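Local structure of F5/8 type C domain protein (Bacteroides ovatus, 4ZRX) at residues E5-K10 / R29-P34; K23-A28 / C446-Y451; R58-G63 / S146-N151. The protein is a putative alpha-L-fucosidase that probably uses a TIM-barrel catalytic domain to release fucose from glycans and also carries beta domains, one of the F5/8 type C family. One frame throughout, in Å; residues are numbered along the deposited sequence.

Overall arrangement
From the N terminus, strand 8-9 pairs with strand 30-31, so contact 1 closes a short loop holding strand 11-13 and helix 20-27. That helix supplies the first half of contact 2, whose second half, 446-451, follows after 417 intervening residues; the segments of the two contacts alternate along the chain, so the loops cross. They also touch, Arg29 packing on Leu448, with centres about 12 Å apart. Contact 3 is nested within the long loop closed by contact 2 and joins two barrel loops, 58-63 and 146-151. Its centre lies about 44 Å from that of contact 2. Contact 1 thus ties the N-terminal strand to strand 30-31, and contact 2 ties helix 20-27 to the beta domain after the barrel.

Contact 1: residues E5-K10 / R29-P34; sequences ENYYVK and RLVPTP. With EDO (1,2-ethanediol), chain C.
The first torsion of Arg29 sets CG beside the backbone N, and a bend at chi3 (-70°) turns NE; the guanidinium beyond meets Asn6 and Tyr8. There it uses two nitrogens. NH1 donates to Asn6 O at 2.9 Å along a nearly straight bond (170°), the oxygen lying in the guanidinium plane but NH1 standing above the carbonyl plane. NH2 reaches Tyr8 OH at 3.2 Å in a more bent bond, and it also serves a salt bridge to Asp25. The backbones form a two-stranded parallel sheet: Tyr8 N donates to Arg29 O (2.8 Å), Val31 N to Tyr8 O (2.9 Å) and Lys10 N to Val31 O (2.8 Å). Tyr8 and Leu30 lie on one face of it. On the other, Val9 CG2 meets Val31 CG2 at 4.0 Å, and Val31 CG1 also packs against Tyr7 CB. Further on, Thr33 CG2 rests 3.7 Å from Lys10 CD, while the lysine NZ goes to Asp222 and Asp223. A 1,2-ethanediol, probably from the crystallisation liquor, donates from O2 to Pro32 O. Backbone pairing thus sets the register, and the arginine, bound to a carbonyl, a phenol and a carboxylate, extends the polar grip beyond the strands.

Contact 2: residues K23-A28 / C446-Y451; sequences KVDMAA and CRLTAY
The C-terminal part of helix 20-27 and the residue after it meet the turn between strands 438-446 and 450-458, Ala28 and Arg447 having CA atoms 5.9 Å apart. The i to i+4 hydrogen bonds Ala27 N to Lys23 O and Ala28 N to Val24 O shape one side; on the other, Leu448 takes a positive phi (48°) as the chain turns from strand 438-446 in one sheet to strand 450-458 in another. Leu448 reaches the helix with its two methyl branches. CD1 lies 3.7 Å from Ala28 CB, and CD2 is 3.5 Å from Asp25 OD2, so one branch meets a methyl group and the other a carboxylate oxygen. The acid itself is engaged through OD1 in a salt bridge with Arg29. An alanine in place of Asp25 would probably leave Arg29 without this carboxylate mate and open a gap beside the CD2 methyl of Leu448. Arg447, extended from CG to NE, passes Val24 at about a right angle, its CG 3.9 Å from Val24 CG1, while its CB sits against Ala28 CB. Its NH1 approaches Ala27 CB and donates to a water at 2.9 Å, which in turn gives a weak bond to Ala27 O. Elsewhere NE forms a salt bridge with Glu402, NH2 donates to Gly269 O, and the guanidinium makes a cation-pi pair with Trp239. The direct meeting of the two segments is therefore mainly apolar and small in area, 285 Å², whereas the charged ends of Arg447 and Asp25 are paired with residues outside them, which would be expected to fix the arginine where helix, barrel and beta domain converge.

Contact 3: residues R58-G63 / S146-N151; sequences REWGDG and SPWDRN
Asn151 ND2 donates to Gly63 O at 2.8 Å, a nearly straight bond (167°) in which the nitrogen lies in the carbonyl plane and the oxygen close to the amide plane. Gly63 has a positive phi (92°); its backbone angles by themselves call for glycine, since a CB would be jammed against the carbonyl O of Asp62, and it would also collide with Arg150 O and Asn151 N. A water bridges the two backbones as well, donating to Asp62 O and, at 2.7 Å, to Arg150 O. Within 146-151, Asp149 OD1 accepts from Asn151 N, which makes an Asx turn, while OD2 forms a salt bridge with Lys97. Both segments are loops of the TIM barrel: 146-151 directly follows strand 140-145, whereas the loop holding 58-63 runs between helices 52-56 and 77-86. In Arg150 a bend at chi3 turns NE aside, and the guanidinium beyond it lies between Trp148 and Asp62, with Trp148 CZ2 over one face and Asp62 CA over the opposite one. Its NH1 comes 2.9 Å from Gly61 O. Trp148 in turn presents its edge to the face of Trp60 in a T-shaped pair, centroids 5.2 Å apart and planes at 77°. The closest approach is CZ3 to CZ3, 3.6 Å, displaced toward the rim of the Trp60 ring. The indole NE1 of Trp148 is held by Glu190, and Trp60 also touches Ala187; a 1,2-ethanediol, probably from the crystallisation liquor, lies about 5 Å from the Trp60 side chain.

Contact 1: residues E5-K10 / R29-P34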
ATOM      1  N   GLU A   5      -1.849  38.357   1.964  1.00 52.85           N
ATOM      2  CA  GLU A   5      -1.749  36.922   2.306  1.00 47.73           C
ATOM      3  C   GLU A   5      -0.429  36.321   1.892  1.00 47.58           C
ATOM      4  O   GLU A   5      -0.245  36.051   0.699  1.00 51.00           O
ATOM      5  CB  GLU A   5      -2.851  36.126   1.599  1.00 49.45           C
ATOM      6  N   ASN A   6       0.441  36.000   2.852  1.00 41.49           N
ATOM      7  CA  ASN A   6       1.700  35.346   2.544  1.00 38.80           C
ATOM      8  C   ASN A   6       1.739  33.857   2.981  1.00 33.74           C
ATOM      9  O   ASN A   6       1.046  33.465   3.910  1.00 31.79           O
ATOM     10  CB  ASN A   6       2.862  36.044   3.236  1.00 42.00           C
ATOM     11  CG  ASN A   6       2.741  36.002   4.751  1.00 45.07           C
ATOM     12  OD1 ASN A   6       1.838  36.646   5.322  1.00 50.92           O
ATOM     13  ND2 ASN A   6       3.627  35.261   5.413  1.00 45.51           N
ATOM     14  N   TYR A   7       2.612  33.112   2.324  1.00 30.97           N
ATOM     15  CA  TYR A   7       2.748  31.673   2.533  1.00 28.87           C
ATOM     16  C   TYR A   7       4.207  31.339   2.780  1.00 28.51           C
ATOM     17  O   TYR A   7       5.123  32.041   2.299  1.00 29.37           O
ATOM     18  CB  TYR A   7       2.201  30.901   1.326  1.00 27.48           C
ATOM     19  CG  TYR A   7       0.770  31.295   1.035  1.00 27.95           C
ATOM     20  CD1 TYR A   7      -0.273  30.782   1.782  1.00 27.25           C
ATOM     21  CD2 TYR A   7       0.468  32.252   0.069  1.00 29.80           C
ATOM     22  CE1 TYR A   7      -1.594  31.174   1.558  1.00 28.32           C
ATOM     23  CE2 TYR A   7      -0.858  32.653  -0.161  1.00 30.18           C
ATOM     24  CZ  TYR A   7      -1.865  32.104   0.587  1.00 29.19           C
ATOM     25  OH  TYR A   7      -3.129  32.536   0.389  1.00 29.94           O
ATOM     26  N   TYR A   8       4.420  30.264   3.517  1.00 26.35           N
ATOM     27  CA  TYR A   8       5.751  29.752   3.795  1.00 26.80           C
ATOM     28  C   TYR A   8       5.976  28.527   2.956  1.00 25.49           C
ATOM     29  O   TYR A   8       5.242  27.525   3.111  1.00 25.55           O
ATOM     30  CB  TYR A   8       5.843  29.342   5.261  1.00 26.62           C
ATOM     31  CG  TYR A   8       5.397  30.437   6.155  1.00 28.23           C
ATOM     32  CD1 TYR A   8       6.188  31.599   6.287  1.00 28.61           C
ATOM     33  CD2 TYR A   8       4.202  30.375   6.853  1.00 27.02           C
ATOM     34  CE1 TYR A   8       5.793  32.626   7.122  1.00 30.35           C
ATOM     35  CE2 TYR A   8       3.807  31.444   7.681  1.00 28.70           C
ATOM     36  CZ  TYR A   8       4.609  32.542   7.811  1.00 29.53           C
ATOM     37  OH  TYR A   8       4.163  33.584   8.611  1.00 31.21           O
ATOM     38  N   VAL A   9       6.944  28.553   2.056  1.00 25.27           N
ATOM     39  CA  VAL A   9       7.198  27.399   1.192  1.00 23.87           C
ATOM     40  C   VAL A   9       8.029  26.367   1.955  1.00 24.46           C
ATOM     41  O   VAL A   9       9.149  26.645   2.335  1.00 25.27           O
ATOM     42  CB  VAL A   9       7.870  27.798  -0.154  1.00 24.61           C
ATOM     43  CG1 VAL A   9       8.112  26.622  -1.007  1.00 23.92           C
ATOM     44  CG2 VAL A   9       7.013  28.797  -0.921  1.00 24.80           C
ATOM     45  N   LYS A  10       7.441  25.162   2.165  1.00 23.42           N
ATOM     46  CA  LYS A  10       8.123  23.929   2.646  1.00 24.50           C
ATOM     47  C   LYS A  10       8.491  23.863   4.101  1.00 24.91           C
ATOM     48  O   LYS A  10       8.450  22.777   4.702  1.00 22.99           O
ATOM     49  CB  LYS A  10       9.328  23.563   1.753  1.00 25.25           C
ATOM     50  CG  LYS A  10       9.858  22.168   1.953  1.00 25.27           C
ATOM     51  CD  LYS A  10      10.960  21.883   0.917  1.00 25.97           C
ATOM     52  CE  LYS A  10      11.811  20.664   1.270  1.00 24.85           C
ATOM     53  NZ  LYS A  10      12.792  20.388   0.167  1.00 24.93           N
ATOM     54  N   ARG A  29      -0.631  28.391   6.539  1.00 22.47           N
ATOM     55  CA  ARG A  29      -0.085  29.023   5.351  1.00 23.23           C
ATOM     56  C   ARG A  29       1.215  28.425   4.903  1.00 22.45           C
ATOM     57  O   ARG A  29       1.955  29.009   4.114  1.00 22.43           O
ATOM     58  CB  ARG A  29       0.065  30.519   5.624  1.00 24.87           C
ATOM     59  CG  ARG A  29      -1.279  31.168   5.793  1.00 26.30           C
ATOM     60  CD  ARG A  29      -1.157  32.645   6.097  1.00 28.15           C
ATOM     61  NE  ARG A  29      -0.620  32.851   7.433  1.00 29.57           N
ATOM     62  CZ  ARG A  29       0.590  33.321   7.717  1.00 31.64           C
ATOM     63  NH1 ARG A  29       1.457  33.655   6.766  1.00 33.20           N
ATOM     64  NH2 ARG A  29       0.948  33.463   8.984  1.00 33.49           N
ATOM     65  N   LEU A  30       1.482  27.204   5.376  1.00 21.88           N
ATOM     66  CA  LEU A  30       2.619  26.430   4.944  1.00 21.71           C
ATOM     67  C   LEU A  30       2.244  25.633   3.698  1.00 20.71           C
ATOM     68  O   LEU A  30       1.223  24.953   3.696  1.00 20.69           O
ATOM     69  CB  LEU A  30       3.030  25.496   6.059  1.00 21.77           C
ATOM     70  CG  LEU A  30       4.112  24.457   5.794  1.00 21.96           C
ATOM     71  CD1 LEU A  30       5.440  25.144   5.488  1.00 23.03           C
ATOM     72  CD2 LEU A  30       4.263  23.553   6.986  1.00 21.72           C
ATOM     73  N   VAL A  31       3.045  25.728   2.657  1.00 20.98           N
ATOM     74  CA  VAL A  31       2.672  25.270   1.334  1.00 21.19           C
ATOM     75  C   VAL A  31       3.796  24.432   0.666  1.00 21.18           C
ATOM     76  O   VAL A  31       4.936  24.603   1.003  1.00 21.81           O
ATOM     77  CB  VAL A  31       2.251  26.420   0.409  1.00 21.95           C
ATOM     78  CG1 VAL A  31       1.132  27.186   1.019  1.00 22.23           C
ATOM     79  CG2 VAL A  31       3.422  27.302   0.039  1.00 22.77           C
ATOM     80  N   PRO A  32       3.457  23.502  -0.244  1.00 20.32           N
ATOM     81  CA  PRO A  32       4.489  22.739  -0.987  1.00 20.02           C
ATOM     82  C   PRO A  32       5.316  23.600  -1.941  1.00 20.93           C
ATOM     83  O   PRO A  32       4.859  24.660  -2.421  1.00 20.23           O
ATOM     84  CB  PRO A  32       3.669  21.706  -1.820  1.00 18.98           C
ATOM     85  CG  PRO A  32       2.256  22.292  -1.856  1.00 19.53           C
ATOM     86  CD  PRO A  32       2.091  23.073  -0.603  1.00 19.94           C
ATOM     87  N   THR A  33       6.535  23.133  -2.228  1.00 20.89           N
ATOM     88  CA  THR A  33       7.284  23.637  -3.394  1.00 21.22           C
ATOM     89  C   THR A  33       6.546  23.249  -4.649  1.00 21.23           C
ATOM     90  O   THR A  33       5.729  22.333  -4.630  1.00 21.09           O
ATOM     91  CB  THR A  33       8.692  23.012  -3.451  1.00 21.87           C
ATOM     92  OG1 THR A  33       8.584  21.605  -3.650  1.00 20.10           O
ATOM     93  CG2 THR A  33       9.449  23.246  -2.221  1.00 22.23           C
ATOM     94  N   PRO A  34       6.885  23.870  -5.807  1.00 22.43           N
ATOM     95  CA  PRO A  34       6.319  23.379  -7.070  1.00 22.17           C
ATOM     96  C   PRO A  34       6.627  21.901  -7.317  1.00 20.59           C
ATOM     97  O   PRO A  34       5.787  21.187  -7.872  1.00 20.21           O
ATOM     98  CB  PRO A  34       7.022  24.243  -8.124  1.00 23.25           C
ATOM     99  CG  PRO A  34       7.257  25.505  -7.384  1.00 24.53           C
ATOM    100  CD  PRO A  34       7.733  25.066  -6.034  1.00 23.90           C
TER
HETATM  101  C1  EDO C 702       3.041  24.907  -5.590  1.00 39.74           C
HETATM  102  O1  EDO C 702       3.660  26.044  -6.202  1.00 42.39           O
HETATM  103  C2  EDO C 702       2.005  25.315  -4.568  1.00 37.23           C
HETATM  104  O2  EDO C 702       2.570  25.617  -3.294  1.00 34.49           O

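Contact 2: residues K23-A28 / C446-Y451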
ATOM      1  N   LYS A  23       0.769  29.845  16.004  1.00 32.96           N
ATOM      2  CA  LYS A  23       1.227  28.603  15.336  1.00 31.17           C
ATOM      3  C   LYS A  23       0.213  28.083  14.330  1.00 29.58           C
ATOM      4  O   LYS A  23       0.603  27.664  13.256  1.00 28.62           O
ATOM      5  CB  LYS A  23       1.540  27.483  16.338  1.00 30.92           C
ATOM      6  CG  LYS A  23       2.742  27.794  17.203  1.00 32.39           C
ATOM      7  CD  LYS A  23       3.075  26.678  18.146  1.00 32.15           C
ATOM      8  CE  LYS A  23       4.231  27.073  19.015  1.00 33.43           C
ATOM      9  NZ  LYS A  23       4.607  25.981  19.936  1.00 33.49           N
ATOM     10  N   VAL A  24      -1.060  28.088  14.699  1.00 28.80           N
ATOM     11  CA  VAL A  24      -2.099  27.625  13.811  1.00 28.91           C
ATOM     12  C   VAL A  24      -2.196  28.495  12.555  1.00 28.74           C
ATOM     13  O   VAL A  24      -2.333  27.965  11.461  1.00 25.98           O
ATOM     14  CB  VAL A  24      -3.449  27.516  14.532  1.00 28.88           C
ATOM     15  CG1 VAL A  24      -4.570  27.354  13.567  1.00 29.04           C
ATOM     16  CG2 VAL A  24      -3.399  26.321  15.473  1.00 28.33           C
ATOM     17  N   ASP A  25      -2.085  29.813  12.733  1.00 28.82           N
ATOM     18  CA  ASP A  25      -2.133  30.769  11.623  1.00 29.50           C
ATOM     19  C   ASP A  25      -0.976  30.538  10.646  1.00 29.22           C
ATOM     20  O   ASP A  25      -1.158  30.520   9.430  1.00 29.28           O
ATOM     21  CB  ASP A  25      -2.065  32.218  12.216  1.00 30.92           C
ATOM     22  CG  ASP A  25      -2.257  33.294  11.186  1.00 32.28           C
ATOM     23  OD1 ASP A  25      -1.330  33.567  10.419  1.00 34.15           O
ATOM     24  OD2 ASP A  25      -3.321  33.951  11.207  1.00 34.20           O
HETATM   25  N   MSE A  26       0.224  30.324  11.189  1.00 29.10           N
HETATM   26  CA  MSE A  26       1.375  30.079  10.364  1.00 29.07           C
HETATM   27  C   MSE A  26       1.257  28.694   9.699  1.00 26.70           C
HETATM   28  O   MSE A  26       1.519  28.529   8.510  1.00 26.00           O
HETATM   29  CB  MSE A  26       2.647  30.209  11.189  1.00 31.98           C
HETATM   30  CG  MSE A  26       2.849  31.666  11.666  1.00 34.40           C
HETATM   31 SE   MSE A  26       4.459  31.821  12.734  0.75 39.71          SE
HETATM   32  CE  MSE A  26       5.741  31.969  11.283  1.00 40.49           C
ATOM     33  N   ALA A  27       0.836  27.719  10.479  1.00 25.14           N
ATOM     34  CA  ALA A  27       0.683  26.342   9.950  1.00 24.01           C
ATOM     35  C   ALA A  27      -0.252  26.287   8.729  1.00 23.36           C
ATOM     36  O   ALA A  27      -0.020  25.568   7.763  1.00 21.92           O
ATOM     37  CB  ALA A  27       0.130  25.413  11.052  1.00 23.33           C
ATOM     38  N   ALA A  28      -1.327  27.075   8.800  1.00 23.64           N
ATOM     39  CA  ALA A  28      -2.318  27.126   7.757  1.00 22.82           C
ATOM     40  C   ALA A  28      -1.750  27.670   6.464  1.00 22.98           C
ATOM     41  O   ALA A  28      -2.346  27.482   5.395  1.00 22.08           O
ATOM     42  CB  ALA A  28      -3.536  27.987   8.222  1.00 24.05           C
ATOM     43  N   CYS A 446     -11.835  24.222  10.832  1.00 20.70           N
ATOM     44  CA  CYS A 446     -10.684  24.457   9.946  1.00 21.29           C
ATOM     45  C   CYS A 446      -9.781  25.488  10.537  1.00 21.79           C
ATOM     46  O   CYS A 446     -10.197  26.241  11.462  1.00 23.38           O
ATOM     47  CB  CYS A 446     -11.110  24.831   8.560  1.00 21.06           C
ATOM     48  SG  CYS A 446     -12.145  26.359   8.441  1.00 23.78           S
ATOM     49  N   ARG A 447      -8.567  25.527  10.023  1.00 20.93           N
ATOM     50  CA  ARG A 447      -7.603  26.539  10.357  1.00 21.51           C
ATOM     51  C   ARG A 447      -7.802  27.711   9.438  1.00 22.39           C
ATOM     52  O   ARG A 447      -7.825  27.553   8.223  1.00 22.21           O
ATOM     53  CB  ARG A 447      -6.192  25.970  10.211  1.00 21.09           C
ATOM     54  CG  ARG A 447      -6.020  24.722  11.095  1.00 20.61           C
ATOM     55  CD  ARG A 447      -4.661  24.046  10.858  1.00 20.62           C
ATOM     56  NE  ARG A 447      -4.516  22.937  11.791  1.00 20.45           N
ATOM     57  CZ  ARG A 447      -3.429  22.203  11.970  1.00 19.81           C
ATOM     58  NH1 ARG A 447      -2.310  22.405  11.256  1.00 20.42           N
ATOM     59  NH2 ARG A 447      -3.471  21.231  12.865  1.00 19.89           N
ATOM     60  N   LEU A 448      -7.889  28.928  10.024  1.00 23.61           N
ATOM     61  CA  LEU A 448      -8.174  30.122   9.212  1.00 24.53           C
ATOM     62  C   LEU A 448      -9.374  29.860   8.285  1.00 24.28           C
ATOM     63  O   LEU A 448     -10.351  29.334   8.771  1.00 23.37           O
ATOM     64  CB  LEU A 448      -6.981  30.566   8.418  1.00 25.45           C
ATOM     65  CG  LEU A 448      -5.717  30.952   9.184  1.00 26.96           C
ATOM     66  CD1 LEU A 448      -4.643  31.552   8.244  1.00 27.56           C
ATOM     67  CD2 LEU A 448      -5.996  31.929  10.335  1.00 29.26           C
ATOM     68  N   THR A 449      -9.329  30.285   7.006  1.00 25.10           N
ATOM     69  CA  THR A 449     -10.385  30.013   6.048  1.00 24.70           C
ATOM     70  C   THR A 449     -10.005  28.840   5.163  1.00 24.17           C
ATOM     71  O   THR A 449      -8.933  28.871   4.559  1.00 25.70           O
ATOM     72  CB  THR A 449     -10.645  31.278   5.229  1.00 26.31           C
ATOM     73  OG1 THR A 449     -11.051  32.317   6.116  1.00 26.73           O
ATOM     74  CG2 THR A 449     -11.759  31.079   4.224  1.00 26.30           C
ATOM     75  N   ALA A 450     -10.866  27.819   5.069  1.00 22.19           N
ATOM     76  CA  ALA A 450     -10.642  26.677   4.199  1.00 21.50           C
ATOM     77  C   ALA A 450     -10.995  27.007   2.767  1.00 20.79           C
ATOM     78  O   ALA A 450     -11.938  27.761   2.546  1.00 21.26           O
ATOM     79  CB  ALA A 450     -11.503  25.507   4.632  1.00 21.20           C
ATOM     80  N   TYR A 451     -10.252  26.451   1.843  1.00 20.11           N
ATOM     81  CA  TYR A 451     -10.468  26.610   0.397  1.00 20.05           C
ATOM     82  C   TYR A 451     -10.707  25.230  -0.238  1.00 19.62           C
ATOM     83  O   TYR A 451      -9.769  24.453  -0.391  1.00 19.49           O
ATOM     84  CB  TYR A 451      -9.256  27.278  -0.233  1.00 21.15           C
ATOM     85  CG  TYR A 451      -8.982  28.618   0.360  1.00 22.82           C
ATOM     86  CD1 TYR A 451      -9.938  29.621   0.337  1.00 24.86           C
ATOM     87  CD2 TYR A 451      -7.775  28.902   0.959  1.00 24.29           C
ATOM     88  CE1 TYR A 451      -9.662  30.870   0.912  1.00 26.38           C
ATOM     89  CE2 TYR A 451      -7.514  30.123   1.535  1.00 25.65           C
ATOM     90  CZ  TYR A 451      -8.451  31.089   1.508  1.00 26.93           C
ATOM     91  OH  TYR A 451      -8.177  32.310   2.105  1.00 29.80           O
TER
HETATM   92  O   HOH W   1      -1.950  23.585   8.660  1.00 21.58           O

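Contact 3: residues R58-G63 / S146-N151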
ATOM      1  N   ARG A  58      16.122 -13.827  -2.534  1.00 24.06           N
ATOM      2  CA  ARG A  58      16.202 -13.168  -1.263  1.00 24.83           C
ATOM      3  C   ARG A  58      15.454 -11.836  -1.280  1.00 23.69           C
ATOM      4  O   ARG A  58      15.384 -11.205  -2.294  1.00 24.81           O
ATOM      5  CB  ARG A  58      17.659 -12.887  -0.945  1.00 26.17           C
ATOM      6  CG  ARG A  58      18.421 -14.155  -0.653  1.00 28.76           C
ATOM      7  CD  ARG A  58      19.828 -13.796  -0.401  1.00 32.19           C
ATOM      8  NE  ARG A  58      20.561 -15.008  -0.134  1.00 35.47           N
ATOM      9  CZ  ARG A  58      21.871 -15.167  -0.244  1.00 38.18           C
ATOM     10  NH1 ARG A  58      22.697 -14.171  -0.643  1.00 38.62           N
ATOM     11  NH2 ARG A  58      22.348 -16.390   0.028  1.00 37.30           N
ATOM     12  N   GLU A  59      14.884 -11.423  -0.164  1.00 21.83           N
ATOM     13  CA  GLU A  59      14.331 -10.092  -0.061  1.00 20.73           C
ATOM     14  C   GLU A  59      15.400  -9.046   0.191  1.00 21.04           C
ATOM     15  O   GLU A  59      15.293  -7.942  -0.319  1.00 20.64           O
ATOM     16  CB  GLU A  59      13.231  -9.997   1.044  1.00 20.53           C
ATOM     17  CG  GLU A  59      11.884 -10.586   0.530  1.00 20.70           C
ATOM     18  CD  GLU A  59      11.264  -9.645  -0.519  1.00 19.67           C
ATOM     19  OE1 GLU A  59      10.856  -8.525  -0.118  1.00 18.71           O
ATOM     20  OE2 GLU A  59      11.224 -10.033  -1.713  1.00 18.13           O
ATOM     21  N   TRP A  60      16.362  -9.363   1.065  1.00 21.19           N
ATOM     22  CA  TRP A  60      17.529  -8.517   1.252  1.00 21.91           C
ATOM     23  C   TRP A  60      18.746  -9.386   0.924  1.00 22.13           C
ATOM     24  O   TRP A  60      18.904 -10.476   1.472  1.00 22.20           O
ATOM     25  CB  TRP A  60      17.667  -8.023   2.695  1.00 23.58           C
ATOM     26  CG  TRP A  60      16.819  -6.829   3.067  1.00 23.79           C
ATOM     27  CD1 TRP A  60      15.882  -6.216   2.320  1.00 22.41           C
ATOM     28  CD2 TRP A  60      16.839  -6.152   4.340  1.00 24.02           C
ATOM     29  NE1 TRP A  60      15.310  -5.176   3.034  1.00 22.63           N
ATOM     30  CE2 TRP A  60      15.894  -5.104   4.264  1.00 24.58           C
ATOM     31  CE3 TRP A  60      17.571  -6.330   5.515  1.00 25.64           C
ATOM     32  CZ2 TRP A  60      15.643  -4.225   5.350  1.00 26.11           C
ATOM     33  CZ3 TRP A  60      17.336  -5.444   6.591  1.00 27.56           C
ATOM     34  CH2 TRP A  60      16.370  -4.411   6.484  1.00 27.29           C
ATOM     35  N   GLY A  61      19.589  -8.901   0.052  1.00 21.79           N
ATOM     36  CA  GLY A  61      20.878  -9.589  -0.244  1.00 22.06           C
ATOM     37  C   GLY A  61      21.930  -9.183   0.755  1.00 23.09           C
ATOM     38  O   GLY A  61      21.776  -8.207   1.506  1.00 23.34           O
ATOM     39  N   ASP A  62      23.065  -9.888   0.734  1.00 23.29           N
ATOM     40  CA  ASP A  62      24.084  -9.661   1.771  1.00 24.43           C
ATOM     41  C   ASP A  62      25.355  -9.009   1.258  1.00 24.41           C
ATOM     42  O   ASP A  62      26.305  -8.769   2.044  1.00 24.32           O
ATOM     43  CB  ASP A  62      24.406 -10.975   2.472  1.00 27.00           C
ATOM     44  CG  ASP A  62      25.030 -12.020   1.538  1.00 28.43           C
ATOM     45  OD1 ASP A  62      25.309 -11.768   0.326  1.00 28.52           O
ATOM     46  OD2 ASP A  62      25.209 -13.170   2.010  1.00 33.50           O
ATOM     47  N   GLY A  63      25.434  -8.751  -0.045  1.00 23.34           N
ATOM     48  CA  GLY A  63      26.604  -8.061  -0.608  1.00 24.55           C
ATOM     49  C   GLY A  63      27.697  -9.038  -1.086  1.00 25.21           C
ATOM     50  O   GLY A  63      28.643  -8.651  -1.745  1.00 26.25           O
ATOM     51  N   SER A 146      20.199   2.753  -2.880  1.00 18.15           N
ATOM     52  CA  SER A 146      20.258   2.428  -1.430  1.00 18.30           C
ATOM     53  C   SER A 146      21.420   3.100  -0.696  1.00 19.52           C
ATOM     54  O   SER A 146      22.600   2.866  -1.072  1.00 20.05           O
ATOM     55  CB  SER A 146      20.298   0.934  -1.221  1.00 18.86           C
ATOM     56  OG  SER A 146      20.404   0.599   0.127  1.00 18.82           O
ATOM     57  N   PRO A 147      21.120   3.929   0.313  1.00 20.11           N
ATOM     58  CA  PRO A 147      22.229   4.467   1.150  1.00 21.47           C
ATOM     59  C   PRO A 147      23.021   3.331   1.796  1.00 22.17           C
ATOM     60  O   PRO A 147      24.241   3.319   1.672  1.00 22.16           O
ATOM     61  CB  PRO A 147      21.490   5.351   2.167  1.00 21.32           C
ATOM     62  CG  PRO A 147      20.240   5.743   1.438  1.00 20.48           C
ATOM     63  CD  PRO A 147      19.830   4.566   0.663  1.00 19.12           C
ATOM     64  N   TRP A 148      22.337   2.358   2.410  1.00 21.98           N
ATOM     65  CA  TRP A 148      23.020   1.206   3.018  1.00 22.68           C
ATOM     66  C   TRP A 148      23.546   0.311   1.865  1.00 22.93           C
ATOM     67  O   TRP A 148      22.793  -0.096   0.982  1.00 21.97           O
ATOM     68  CB  TRP A 148      22.036   0.419   3.885  1.00 22.81           C
ATOM     69  CG  TRP A 148      22.573  -0.806   4.606  1.00 23.09           C
ATOM     70  CD1 TRP A 148      23.854  -1.030   5.083  1.00 25.56           C
ATOM     71  CD2 TRP A 148      21.821  -1.953   4.947  1.00 23.33           C
ATOM     72  NE1 TRP A 148      23.917  -2.267   5.701  1.00 25.17           N
ATOM     73  CE2 TRP A 148      22.685  -2.840   5.651  1.00 24.62           C
ATOM     74  CE3 TRP A 148      20.482  -2.326   4.749  1.00 22.89           C
ATOM     75  CZ2 TRP A 148      22.248  -4.086   6.116  1.00 24.64           C
ATOM     76  CZ3 TRP A 148      20.060  -3.543   5.190  1.00 23.52           C
ATOM     77  CH2 TRP A 148      20.947  -4.418   5.887  1.00 25.32           C
ATOM     78  N   ASP A 149      24.847   0.005   1.896  1.00 22.03           N
ATOM     79  CA  ASP A 149      25.468  -0.766   0.847  1.00 21.44           C
ATOM     80  C   ASP A 149      26.307  -1.842   1.540  1.00 22.92           C
ATOM     81  O   ASP A 149      27.305  -1.538   2.194  1.00 23.07           O
ATOM     82  CB  ASP A 149      26.317   0.164  -0.045  1.00 22.00           C
ATOM     83  CG  ASP A 149      26.864  -0.506  -1.272  1.00 22.16           C
ATOM     84  OD1 ASP A 149      27.217  -1.713  -1.188  1.00 23.40           O
ATOM     85  OD2 ASP A 149      26.973   0.173  -2.356  1.00 22.74           O
ATOM     86  N   ARG A 150      25.899  -3.094   1.381  1.00 21.44           N
ATOM     87  CA  ARG A 150      26.532  -4.182   2.076  1.00 22.82           C
ATOM     88  C   ARG A 150      27.701  -4.756   1.271  1.00 23.41           C
ATOM     89  O   ARG A 150      28.346  -5.674   1.755  1.00 25.27           O
ATOM     90  CB  ARG A 150      25.501  -5.293   2.305  1.00 22.91           C
ATOM     91  CG  ARG A 150      24.330  -4.798   3.168  1.00 23.70           C
ATOM     92  CD  ARG A 150      23.286  -5.889   3.313  1.00 24.63           C
ATOM     93  NE  ARG A 150      23.620  -6.796   4.417  1.00 27.18           N
ATOM     94  CZ  ARG A 150      22.773  -7.703   4.926  1.00 28.51           C
ATOM     95  NH1 ARG A 150      21.589  -7.926   4.404  1.00 28.60           N
ATOM     96  NH2 ARG A 150      23.159  -8.418   5.968  1.00 32.42           N
ATOM     97  N   ASN A 151      27.939  -4.285   0.060  1.00 23.47           N
ATOM     98  CA  ASN A 151      29.043  -4.790  -0.766  1.00 24.33           C
ATOM     99  C   ASN A 151      30.228  -3.862  -0.703  1.00 26.15           C
ATOM    100  O   ASN A 151      31.373  -4.307  -0.524  1.00 27.77           O
ATOM    101  CB  ASN A 151      28.627  -4.928  -2.198  1.00 23.30           C
ATOM    102  CG  ASN A 151      29.792  -5.334  -3.100  1.00 24.03           C
ATOM    103  OD1 ASN A 151      30.509  -4.489  -3.668  1.00 23.89           O
ATOM    104  ND2 ASN A 151      30.015  -6.644  -3.188  1.00 24.06           N
TER
HETATM  105  O   HOH W   2      29.252  -8.238   1.918  1.00 43.77           O